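PDB 4M8R: hypothetical protein from Bacteroides caccae, which is of unknown function but belongs to the DUF4784 family, pairing an N-terminal Ig-like domain with a WD40-like domain of beta-propeller type. Local coordinates for residues Gly216-Asn221 / Glu243-Leu248; Asn268-Leu273 / Pro284-Tyr289; Phe48-Gly53 / Arg84-Arg89; Asp29-Tyr34 / Met77-Pro82. All blocks are in the same frame, centred on the assembly; numbering follows the deposited sequence.

Contact 1 (Gly216-Asn221 / Glu243-Leu248); sequences GYSLYN and EPQFEL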
# COMPACT_ATOMS: atom_id res chain seq x y z
N GLY A 216 11.35 -38.43 -1.79
CA GLY A 216 12.28 -37.32 -1.95
C GLY A 216 11.87 -36.06 -1.21
O GLY A 216 10.95 -36.07 -0.39
N TYR A 217 12.56 -34.96 -1.53
CA TYR A 217 12.43 -33.71 -0.80
C TYR A 217 11.63 -32.67 -1.58
O TYR A 217 11.77 -32.55 -2.79
CB TYR A 217 13.82 -33.17 -0.45
CG TYR A 217 14.52 -34.03 0.57
CD1 TYR A 217 14.31 -33.84 1.93
CD2 TYR A 217 15.38 -35.06 0.18
CE1 TYR A 217 14.94 -34.63 2.88
CE2 TYR A 217 16.01 -35.85 1.12
CZ TYR A 217 15.79 -35.63 2.47
OH TYR A 217 16.40 -36.41 3.42
N SER A 218 10.81 -31.92 -0.85
CA SER A 218 10.01 -30.84 -1.42
C SER A 218 10.21 -29.56 -0.62
O SER A 218 10.70 -29.59 0.51
CB SER A 218 8.52 -31.19 -1.40
OG SER A 218 8.23 -32.24 -2.30
N LEU A 219 9.82 -28.44 -1.21
CA LEU A 219 9.94 -27.14 -0.57
C LEU A 219 8.62 -26.78 0.10
O LEU A 219 7.57 -26.87 -0.53
CB LEU A 219 10.32 -26.09 -1.61
CG LEU A 219 10.61 -24.68 -1.09
CD1 LEU A 219 11.81 -24.68 -0.16
CD2 LEU A 219 10.83 -23.74 -2.26
N TYR A 220 8.69 -26.39 1.37
CA TYR A 220 7.50 -26.09 2.17
C TYR A 220 7.55 -24.68 2.72
O TYR A 220 8.63 -24.14 2.96
CB TYR A 220 7.43 -27.02 3.39
CG TYR A 220 6.99 -28.44 3.12
CD1 TYR A 220 7.84 -29.35 2.50
CD2 TYR A 220 5.74 -28.89 3.53
CE1 TYR A 220 7.45 -30.66 2.28
CE2 TYR A 220 5.33 -30.19 3.32
CZ TYR A 220 6.19 -31.07 2.70
OH TYR A 220 5.78 -32.36 2.48
N ASN A 221 6.38 -24.10 2.94
CA ASN A 221 6.26 -22.89 3.73
C ASN A 221 5.89 -23.28 5.14
O ASN A 221 4.82 -23.84 5.37
CB ASN A 221 5.18 -21.98 3.15
CG ASN A 221 5.09 -20.65 3.88
OD1 ASN A 221 5.19 -20.59 5.10
ND2 ASN A 221 4.94 -19.58 3.12
N GLU A 243 5.39 -29.18 -6.89
CA GLU A 243 6.52 -29.53 -7.72
C GLU A 243 6.93 -30.96 -7.40
O GLU A 243 6.58 -31.47 -6.34
CB GLU A 243 7.69 -28.58 -7.46
CG GLU A 243 7.37 -27.11 -7.69
CD GLU A 243 7.10 -26.75 -9.14
OE1 GLU A 243 7.48 -27.54 -10.04
OE2 GLU A 243 6.51 -25.68 -9.40
N PRO A 244 7.68 -31.61 -8.30
CA PRO A 244 8.09 -32.97 -8.00
C PRO A 244 9.02 -33.04 -6.80
O PRO A 244 9.56 -32.02 -6.36
CB PRO A 244 8.82 -33.43 -9.28
CG PRO A 244 8.51 -32.40 -10.32
CD PRO A 244 8.25 -31.13 -9.57
N GLN A 245 9.18 -34.25 -6.25
CA GLN A 245 10.13 -34.50 -5.18
C GLN A 245 11.47 -34.84 -5.80
O GLN A 245 11.52 -35.46 -6.86
CB GLN A 245 9.66 -35.65 -4.30
CG GLN A 245 8.35 -35.37 -3.58
CD GLN A 245 7.82 -36.57 -2.82
OE1 GLN A 245 8.58 -37.41 -2.34
NE2 GLN A 245 6.50 -36.64 -2.69
N PHE A 246 12.55 -34.46 -5.13
CA PHE A 246 13.89 -34.77 -5.62
C PHE A 246 14.75 -35.45 -4.56
O PHE A 246 14.72 -35.06 -3.38
CB PHE A 246 14.58 -33.50 -6.11
CG PHE A 246 13.91 -32.90 -7.32
CD1 PHE A 246 14.08 -33.47 -8.57
CD2 PHE A 246 13.11 -31.77 -7.20
CE1 PHE A 246 13.46 -32.94 -9.69
CE2 PHE A 246 12.49 -31.23 -8.31
CZ PHE A 246 12.66 -31.81 -9.56
N GLU A 247 15.49 -36.46 -4.99
CA GLU A 247 16.48 -37.13 -4.14
C GLU A 247 17.74 -36.28 -4.07
O GLU A 247 18.00 -35.45 -4.95
CB GLU A 247 16.84 -38.51 -4.68
CG GLU A 247 16.22 -39.68 -3.93
CD GLU A 247 14.86 -40.07 -4.49
OE1 GLU A 247 13.89 -39.33 -4.23
OE2 GLU A 247 14.78 -41.12 -5.16
N LEU A 248 18.51 -36.49 -3.01
CA LEU A 248 19.84 -35.91 -2.89
C LEU A 248 20.77 -36.57 -3.90
O LEU A 248 20.55 -37.72 -4.29
CB LEU A 248 20.39 -36.12 -1.48
CG LEU A 248 19.66 -35.39 -0.36
CD1 LEU A 248 20.08 -35.95 0.99
CD2 LEU A 248 19.93 -33.89 -0.44
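The backbone N of Y217 donates a hydrogen bond of 2.8 Å to O of F246, approaching from 42° above the carbonyl plane. N of F246 answers with a bond of 3.1 Å to O of Y217. The two bonds form a single antiparallel bridge, a hydrogen-bonded pair, that ties the irregular segment E243-L248 to strand 217-221 in the WD40-like, propeller-type domain. The same strand is paired farther along, where L219 and N221 bond through their backbones to M241 and F239. Q245 adds a side-chain tie: CG lies anti to the carbonyl carbon (chi1 -63°) and the rest of the chain is extended, and its OE1 accepts N-H of G216 at 3.0 Å, nearly straight and in the plane of the side-chain carbonyl. On the way CG of Q245 passes OG of S218 at 3.4 Å. G216 carries no side chain, and OE1 of E247 comes to 3.4 Å from its CA. The second subunit also reaches this region, with its F57 packed on L219. The CB of Y217 points away from the loop overall, yet the ring keeps one edge on it: CD2 lies 3.6 Å from O of F246, close to the ring plane. L197 packs against both Y217 and L248, whose side chains meet where CE2 of the tyrosine stands 4.0 Å from CG of the leucine.

Contact 2 (Asn268-Leu273 / Pro284-Tyr289); sequences NEIILL and PMLYNY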
# COMPACT_ATOMS: atom_id res chain seq x y z
N ASN A 268 13.57 -15.98 -6.07
CA ASN A 268 13.14 -17.10 -5.22
C ASN A 268 12.97 -18.43 -5.95
O ASN A 268 12.13 -19.24 -5.58
CB ASN A 268 11.86 -16.73 -4.45
CG ASN A 268 12.06 -15.55 -3.51
OD1 ASN A 268 13.18 -15.10 -3.27
ND2 ASN A 268 10.96 -15.05 -2.96
N GLU A 269 13.79 -18.66 -6.97
CA GLU A 269 13.76 -19.91 -7.72
C GLU A 269 14.92 -20.83 -7.37
O GLU A 269 14.77 -22.05 -7.34
CB GLU A 269 13.75 -19.63 -9.22
CG GLU A 269 12.47 -18.94 -9.69
CD GLU A 269 12.49 -18.54 -11.15
OE1 GLU A 269 13.24 -19.15 -11.94
OE2 GLU A 269 11.73 -17.62 -11.52
N ILE A 270 16.08 -20.24 -7.10
CA ILE A 270 17.28 -20.98 -6.73
C ILE A 270 17.60 -20.75 -5.25
O ILE A 270 17.52 -19.62 -4.76
CB ILE A 270 18.50 -20.55 -7.58
CG1 ILE A 270 18.16 -20.55 -9.08
CG2 ILE A 270 19.70 -21.44 -7.30
CD1 ILE A 270 17.85 -21.92 -9.66
N ILE A 271 17.98 -21.83 -4.56
CA ILE A 271 18.32 -21.77 -3.14
C ILE A 271 19.75 -22.22 -2.92
O ILE A 271 20.17 -23.24 -3.45
CB ILE A 271 17.38 -22.67 -2.30
CG1 ILE A 271 15.95 -22.09 -2.30
CG2 ILE A 271 17.89 -22.79 -0.87
CD1 ILE A 271 14.87 -23.04 -1.82
N LEU A 272 20.50 -21.46 -2.13
CA LEU A 272 21.88 -21.78 -1.80
C LEU A 272 21.96 -22.55 -0.49
O LEU A 272 21.44 -22.10 0.53
CB LEU A 272 22.73 -20.50 -1.68
CG LEU A 272 23.07 -19.73 -2.95
CD1 LEU A 272 21.82 -19.18 -3.63
CD2 LEU A 272 24.02 -18.59 -2.61
N LEU A 273 22.61 -23.70 -0.52
CA LEU A 273 22.85 -24.49 0.68
C LEU A 273 24.33 -24.82 0.79
O LEU A 273 25.09 -24.68 -0.17
CB LEU A 273 22.07 -25.80 0.62
CG LEU A 273 20.57 -25.72 0.31
CD1 LEU A 273 20.03 -27.09 -0.08
CD2 LEU A 273 19.83 -25.17 1.51
N PRO A 284 29.44 -26.20 -1.54
CA PRO A 284 28.22 -25.47 -1.87
C PRO A 284 27.27 -26.36 -2.67
O PRO A 284 27.70 -27.11 -3.55
CB PRO A 284 28.72 -24.29 -2.71
CG PRO A 284 30.01 -24.75 -3.30
CD PRO A 284 30.56 -25.84 -2.43
N MSE A 285 25.98 -26.26 -2.35
CA MSE A 285 24.95 -27.08 -2.99
C MSE A 285 23.80 -26.19 -3.34
O MSE A 285 23.29 -25.47 -2.48
CB MSE A 285 24.58 -28.18 -1.99
CG MSE A 285 23.22 -28.83 -2.23
SE MSE A 285 23.41 -30.51 -3.24
CE MSE A 285 24.55 -31.51 -1.99
N LEU A 286 23.39 -26.21 -4.61
CA LEU A 286 22.24 -25.43 -5.06
C LEU A 286 21.00 -26.30 -5.16
O LEU A 286 21.09 -27.51 -5.41
CB LEU A 286 22.53 -24.79 -6.41
CG LEU A 286 23.72 -23.82 -6.45
CD1 LEU A 286 23.91 -23.27 -7.85
CD2 LEU A 286 23.54 -22.69 -5.45
N TYR A 287 19.84 -25.69 -4.95
CA TYR A 287 18.56 -26.39 -5.04
C TYR A 287 17.57 -25.57 -5.85
O TYR A 287 17.34 -24.39 -5.57
CB TYR A 287 18.01 -26.68 -3.64
CG TYR A 287 16.58 -27.19 -3.62
CD1 TYR A 287 16.29 -28.51 -3.95
CD2 TYR A 287 15.53 -26.36 -3.26
CE1 TYR A 287 14.98 -28.98 -3.93
CE2 TYR A 287 14.23 -26.82 -3.24
CZ TYR A 287 13.96 -28.13 -3.57
OH TYR A 287 12.66 -28.58 -3.54
N ASN A 288 17.00 -26.21 -6.87
CA ASN A 288 15.96 -25.62 -7.71
C ASN A 288 14.71 -26.46 -7.51
O ASN A 288 14.73 -27.66 -7.80
CB ASN A 288 16.41 -25.65 -9.17
CG ASN A 288 15.46 -24.92 -10.10
OD1 ASN A 288 14.27 -24.77 -9.81
ND2 ASN A 288 15.97 -24.49 -11.24
N TYR A 289 13.63 -25.85 -7.02
CA TYR A 289 12.41 -26.61 -6.71
C TYR A 289 11.74 -27.25 -7.93
O TYR A 289 10.88 -28.12 -7.78
CB TYR A 289 11.40 -25.80 -5.88
CG TYR A 289 10.85 -24.53 -6.52
CD1 TYR A 289 10.02 -24.57 -7.64
CD2 TYR A 289 11.12 -23.28 -5.97
CE1 TYR A 289 9.51 -23.42 -8.21
CE2 TYR A 289 10.61 -22.12 -6.53
CZ TYR A 289 9.81 -22.19 -7.65
OH TYR A 289 9.31 -21.04 -8.21
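L273 and M285, a selenomethionine, form the hydrogen-bonded pair at one end of this antiparallel hairpin, and the L273 side chain traces how the two strands pack. Its CB sits 3.3 Å from O of M285, the same oxygen that accepts N-H of L273 at 2.7 Å. CG, anti to the carbonyl carbon (chi1 -52°), is still 3.9 Å from that O. At the tip, CD1 lies 4.1 Å from CB of Y287 and 4.2 Å from CG of M285, so the leucine bridges two residues of the opposite strand. I271 continues this face, its CD1 reaching the edge of the Y287 ring, near the ring plane, 3.7 Å from CD2. I271 and Y287 also exchange a pair of backbone bonds. On the reverse face L272 and L286 lie side by side, with CG of L272 3.9 Å from CD2 of L286. Strand 270-276 is flanked on its other side by strand 262-264, through backbone bonding between L272 and V263, and strand 282-288 by strand 292-295. The I271 and Y287 face packs on L219 of strand 217-221, while L272 and L286 pack on Y329 of strand 325-333.

Contact 3 (Phe48-Gly53 / Arg84-Arg89); sequences FRWDLG and RKPESR. With PO4 (phosphate ion), chain C; PO4 (phosphate ion), chain D.
R49 bends at chi3 (68°), which sets NE beside R89, 3.7 Å from its CD, whereas R89 runs extended from CG to NE. CD of R89 is set over the centre of the R49 guanidinium, 3.3 Å from CZ. The two positive groups stay close, NH1 of R49 being 4.0 Å from NE of R89, and anions lie at their ends. The R49 guanidinium holds one phosphate with two almost straight bonds, from NH1 to O3 (2.8 Å) and from NH2 to O2, the phosphorus lying at its edge in the plane. NH2 of R89 donates to O2 of a second phosphate at 2.8 Å. Both ions are probably from the crystallisation liquor, and their negative charge would offset the repulsion between the arginines. R213 of the second subunit binds both phosphates, and P240 O and N238 O of that subunit accept R49 NH1 and R89 NH1. W50 has chi1 near 68°, CG between the backbone N and carbonyl carbon, and P86 lies over one face of its indole: CG of P86 stands 3.3 Å from the centroid of the five-membered ring, 9° off its normal, a CH-pi contact. K85 makes a looser CH-pi contact over a face of F48, its CG 3.7 Å from CE2. A water joins N of D51 to O of E87. Reciprocal backbone bonds between R49 and R89 make this an antiparallel bridge in the sheet of the Ig-like domain, whose arginine-bearing face lies at a subunit interface.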
# COMPACT_ATOMS: atom_id res chain seq x y z
N PHE A 48 -12.09 -8.77 19.73
CA PHE A 48 -11.33 -7.62 20.21
C PHE A 48 -11.83 -6.32 19.58
O PHE A 48 -12.15 -6.29 18.39
CB PHE A 48 -9.84 -7.78 19.85
CG PHE A 48 -9.19 -8.98 20.48
CD1 PHE A 48 -9.36 -10.25 19.95
CD2 PHE A 48 -8.36 -8.83 21.58
CE1 PHE A 48 -8.74 -11.34 20.52
CE2 PHE A 48 -7.75 -9.92 22.16
CZ PHE A 48 -7.94 -11.18 21.63
N ARG A 49 -11.87 -5.26 20.38
CA ARG A 49 -12.17 -3.91 19.90
C ARG A 49 -11.17 -2.94 20.51
O ARG A 49 -11.01 -2.92 21.72
CB ARG A 49 -13.58 -3.50 20.30
CG ARG A 49 -14.02 -2.16 19.72
CD ARG A 49 -15.08 -1.51 20.59
NE ARG A 49 -14.54 -1.09 21.88
CZ ARG A 49 -15.26 -0.60 22.89
NH1 ARG A 49 -16.58 -0.45 22.77
NH2 ARG A 49 -14.66 -0.26 24.02
N TRP A 50 -10.49 -2.16 19.67
CA TRP A 50 -9.49 -1.22 20.18
C TRP A 50 -9.47 0.14 19.48
O TRP A 50 -9.90 0.27 18.33
CB TRP A 50 -8.09 -1.85 20.12
CG TRP A 50 -7.57 -2.09 18.73
CD1 TRP A 50 -6.98 -1.17 17.92
CD2 TRP A 50 -7.54 -3.33 18.03
NE1 TRP A 50 -6.60 -1.76 16.74
CE2 TRP A 50 -6.93 -3.09 16.78
CE3 TRP A 50 -7.97 -4.63 18.33
CZ2 TRP A 50 -6.74 -4.09 15.82
CZ3 TRP A 50 -7.78 -5.63 17.37
CH2 TRP A 50 -7.17 -5.35 16.14
N ASP A 51 -8.96 1.14 20.19
CA ASP A 51 -8.74 2.48 19.66
C ASP A 51 -7.28 2.86 19.92
O ASP A 51 -6.90 3.05 21.07
CB ASP A 51 -9.65 3.48 20.37
CG ASP A 51 -11.11 3.08 20.30
OD1 ASP A 51 -11.68 3.17 19.19
OD2 ASP A 51 -11.67 2.67 21.35
N LEU A 52 -6.47 2.96 18.87
CA LEU A 52 -5.03 3.24 19.04
C LEU A 52 -4.77 4.64 19.61
O LEU A 52 -3.98 4.80 20.54
CB LEU A 52 -4.27 3.04 17.73
CG LEU A 52 -4.19 1.61 17.20
CD1 LEU A 52 -3.30 1.55 15.96
CD2 LEU A 52 -3.66 0.65 18.26
N GLY A 53 -5.43 5.64 19.04
CA GLY A 53 -5.31 7.02 19.52
C GLY A 53 -6.58 7.44 20.22
O GLY A 53 -6.98 6.83 21.21
N ARG A 84 0.24 -9.74 21.66
CA ARG A 84 0.28 -9.24 20.28
C ARG A 84 -0.96 -8.47 19.81
O ARG A 84 -1.06 -8.15 18.63
CB ARG A 84 0.64 -10.35 19.27
CG ARG A 84 1.95 -11.05 19.59
CD ARG A 84 2.37 -12.03 18.51
NE ARG A 84 3.75 -12.46 18.72
CZ ARG A 84 4.14 -13.39 19.59
NH1 ARG A 84 3.26 -14.04 20.35
NH2 ARG A 84 5.43 -13.68 19.70
N LYS A 85 -1.88 -8.16 20.71
CA LYS A 85 -2.95 -7.22 20.38
C LYS A 85 -2.72 -5.92 21.14
O LYS A 85 -2.05 -5.91 22.17
CB LYS A 85 -4.32 -7.79 20.74
CG LYS A 85 -4.52 -9.26 20.42
CD LYS A 85 -4.38 -9.56 18.93
CE LYS A 85 -4.55 -11.05 18.67
NZ LYS A 85 -3.62 -11.89 19.48
N PRO A 86 -3.27 -4.82 20.63
CA PRO A 86 -3.28 -3.58 21.42
C PRO A 86 -4.24 -3.68 22.60
O PRO A 86 -4.97 -4.67 22.72
CB PRO A 86 -3.77 -2.52 20.43
CG PRO A 86 -4.42 -3.27 19.34
CD PRO A 86 -3.75 -4.61 19.26
N GLU A 87 -4.22 -2.66 23.46
CA GLU A 87 -5.18 -2.60 24.56
C GLU A 87 -6.58 -2.70 23.99
O GLU A 87 -6.96 -1.90 23.14
CB GLU A 87 -5.03 -1.31 25.36
CG GLU A 87 -6.10 -1.12 26.41
CD GLU A 87 -5.85 0.08 27.29
OE1 GLU A 87 -4.72 0.19 27.82
OE2 GLU A 87 -6.77 0.90 27.47
N SER A 88 -7.35 -3.67 24.46
CA SER A 88 -8.62 -4.02 23.82
C SER A 88 -9.72 -4.33 24.81
O SER A 88 -9.48 -4.92 25.87
CB SER A 88 -8.43 -5.25 22.95
OG SER A 88 -7.57 -4.97 21.86
N ARG A 89 -10.93 -3.95 24.44
CA ARG A 89 -12.14 -4.54 25.01
C ARG A 89 -12.27 -5.93 24.39
O ARG A 89 -12.40 -6.06 23.17
CB ARG A 89 -13.37 -3.69 24.66
CG ARG A 89 -14.71 -4.39 24.81
CD ARG A 89 -15.83 -3.48 24.33
NE ARG A 89 -17.17 -4.07 24.47
CZ ARG A 89 -17.80 -4.78 23.54
NH1 ARG A 89 -17.24 -5.04 22.36
NH2 ARG A 89 -19.01 -5.25 23.79
P PO4 C . -17.52 0.44 26.38
O1 PO4 C . -17.55 -0.98 26.91
O2 PO4 C . -16.11 0.97 26.40
O3 PO4 C . -18.03 0.46 24.97
O4 PO4 C . -18.43 1.31 27.21
P PO4 D . -22.21 -4.67 25.66
O1 PO4 D . -22.33 -5.97 24.91
O2 PO4 D . -20.79 -4.14 25.59
O3 PO4 D . -23.13 -3.63 25.08
O4 PO4 D . -22.56 -4.94 27.10
O HOH W 1 -8.90 0.14 23.02

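Contact 4 (Asp29-Tyr34 / Met77-Pro82); sequences DIVHIY and MSIRMP. With PO4 (phosphate ion), chain F.
V31 and I79 form a hydrogen-bonded pair where strands 30-36 and 76-80 run antiparallel in the sheet of the Ig-like domain, with I33 and M77 the next such pair. The face that carries these four, with M81, is the tightly packed one. CG2 of V31 touches both CG and SE of M81, a selenomethionine, at 3.6 Å. CB of V31 meets CG1 of I79, which chi1 (67°) places between the backbone N and carbonyl carbon, and CD1 of I33 touches CD1 of I79 at 4.0 Å. F46 and L103 from other strands pack against I79 and I33. Backbone bonds keep the register, among them N of V31 to O of I79 at 2.8 Å and N of M81 to O of D29 at 3.0 Å. The reverse face is more open and polar: I30, H32 and R80 are partly exposed there. CD1 of I30 lies over one face of the R80 guanidinium, 3.6 Å from CZ, while CG2 of I30 rests near CB of S78. A phosphate, probably from the crystallisation liquor, sits at this outer side. OG of S78 donates to its O4 at 2.8 Å, and NE2 of H32 donates to its O2 at 2.7 Å.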
# COMPACT_ATOMS: atom_id res chain seq x y z
N ASP A 29 -1.98 -13.73 31.41
CA ASP A 29 -2.79 -14.08 32.58
C ASP A 29 -3.76 -15.20 32.27
O ASP A 29 -4.14 -15.41 31.11
CB ASP A 29 -3.62 -12.87 33.06
CG ASP A 29 -2.81 -11.87 33.86
OD1 ASP A 29 -1.61 -12.11 34.12
OD2 ASP A 29 -3.41 -10.84 34.26
N ILE A 30 -4.17 -15.89 33.32
CA ILE A 30 -5.23 -16.88 33.25
C ILE A 30 -6.55 -16.23 33.62
O ILE A 30 -6.67 -15.62 34.69
CB ILE A 30 -4.98 -18.04 34.23
CG1 ILE A 30 -3.66 -18.76 33.92
CG2 ILE A 30 -6.14 -19.03 34.20
CD1 ILE A 30 -3.62 -19.40 32.55
N VAL A 31 -7.55 -16.35 32.75
CA VAL A 31 -8.91 -15.91 33.04
C VAL A 31 -9.80 -17.14 33.25
O VAL A 31 -9.65 -18.13 32.55
CB VAL A 31 -9.44 -15.03 31.90
CG1 VAL A 31 -10.96 -14.92 31.93
CG2 VAL A 31 -8.81 -13.65 31.98
N HIS A 32 -10.71 -17.05 34.22
CA HIS A 32 -11.54 -18.18 34.61
C HIS A 32 -12.97 -18.01 34.17
O HIS A 32 -13.56 -16.94 34.33
CB HIS A 32 -11.50 -18.36 36.11
CG HIS A 32 -10.12 -18.55 36.65
ND1 HIS A 32 -9.30 -17.50 36.97
CD2 HIS A 32 -9.40 -19.68 36.88
CE1 HIS A 32 -8.14 -17.96 37.40
NE2 HIS A 32 -8.18 -19.28 37.36
N ILE A 33 -13.53 -19.09 33.64
CA ILE A 33 -14.91 -19.13 33.20
C ILE A 33 -15.64 -20.15 34.04
O ILE A 33 -15.10 -21.22 34.31
CB ILE A 33 -14.98 -19.56 31.73
CG1 ILE A 33 -14.48 -18.43 30.84
CG2 ILE A 33 -16.40 -19.95 31.34
CD1 ILE A 33 -14.14 -18.89 29.43
N TYR A 34 -16.86 -19.82 34.45
CA TYR A 34 -17.67 -20.72 35.27
C TYR A 34 -19.06 -20.89 34.68
O TYR A 34 -19.49 -20.12 33.83
CB TYR A 34 -17.75 -20.20 36.71
CG TYR A 34 -18.38 -18.84 36.85
CD1 TYR A 34 -19.75 -18.69 37.01
CD2 TYR A 34 -17.60 -17.69 36.84
CE1 TYR A 34 -20.33 -17.44 37.15
CE2 TYR A 34 -18.16 -16.43 36.97
CZ TYR A 34 -19.53 -16.31 37.13
OH TYR A 34 -20.09 -15.06 37.27
N MSE A 77 -13.76 -23.48 33.08
CA MSE A 77 -12.51 -23.64 32.34
C MSE A 77 -11.59 -22.46 32.55
O MSE A 77 -12.04 -21.37 32.88
CB MSE A 77 -12.79 -23.83 30.84
CG MSE A 77 -14.05 -23.14 30.32
SE MSE A 77 -14.75 -24.12 28.74
CE MSE A 77 -13.05 -24.51 27.86
N SER A 78 -10.29 -22.70 32.39
CA SER A 78 -9.28 -21.65 32.46
C SER A 78 -8.75 -21.37 31.06
O SER A 78 -8.43 -22.30 30.32
CB SER A 78 -8.11 -22.09 33.35
OG SER A 78 -8.56 -22.47 34.64
N ILE A 79 -8.67 -20.09 30.70
CA ILE A 79 -8.13 -19.71 29.39
C ILE A 79 -6.98 -18.73 29.57
O ILE A 79 -6.90 -18.05 30.59
CB ILE A 79 -9.20 -19.09 28.48
CG1 ILE A 79 -9.70 -17.74 29.03
CG2 ILE A 79 -10.36 -20.05 28.33
CD1 ILE A 79 -10.81 -17.12 28.22
N ARG A 80 -6.08 -18.68 28.59
CA ARG A 80 -4.94 -17.77 28.63
C ARG A 80 -5.22 -16.56 27.75
O ARG A 80 -5.70 -16.71 26.64
CB ARG A 80 -3.66 -18.48 28.18
CG ARG A 80 -2.40 -17.76 28.60
CD ARG A 80 -1.14 -18.58 28.36
NE ARG A 80 -1.04 -19.73 29.26
CZ ARG A 80 -0.66 -19.68 30.54
NH1 ARG A 80 -0.35 -18.52 31.12
NH2 ARG A 80 -0.61 -20.80 31.26
N MSE A 81 -4.91 -15.37 28.25
CA MSE A 81 -5.09 -14.14 27.48
C MSE A 81 -3.89 -13.98 26.57
O MSE A 81 -2.75 -14.15 27.00
CB MSE A 81 -5.24 -12.93 28.40
CG MSE A 81 -6.41 -13.03 29.38
SE MSE A 81 -8.12 -13.37 28.47
CE MSE A 81 -8.23 -11.74 27.39
N PRO A 82 -4.13 -13.65 25.29
CA PRO A 82 -3.05 -13.59 24.31
C PRO A 82 -2.23 -12.30 24.30
O PRO A 82 -2.70 -11.24 24.71
CB PRO A 82 -3.79 -13.72 22.99
CG PRO A 82 -5.12 -13.09 23.25
CD PRO A 82 -5.45 -13.45 24.66
P PO4 F . -5.83 -22.01 37.58
O1 PO4 F . -6.74 -22.29 38.76
O2 PO4 F . -5.77 -20.52 37.33
O3 PO4 F . -4.43 -22.49 37.88
O4 PO4 F . -6.38 -22.72 36.37

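In the fold
Contacts 4 and 3 belong to the N-terminal Ig-like domain, contacts 1 and 2 to the WD40-like domain that follows. The segments of contacts 4 and 3 alternate along the chain, and both lie in one mixed sheet; their centres are about 19 Å apart, and CZ of F48 touches CG of P82 at 3.8 Å. Contacts 1 and 2 follow in series, about 12 Å apart between centres, and touch where CD2 of L219 meets CD2 of Y289 at 3.7 Å; they reach a common sheet. Between the domains the centres lie about 42 to 46 Å apart without touching. Contacts 1, 2 and 3 touch the second subunit, so both domains take part in the assembly.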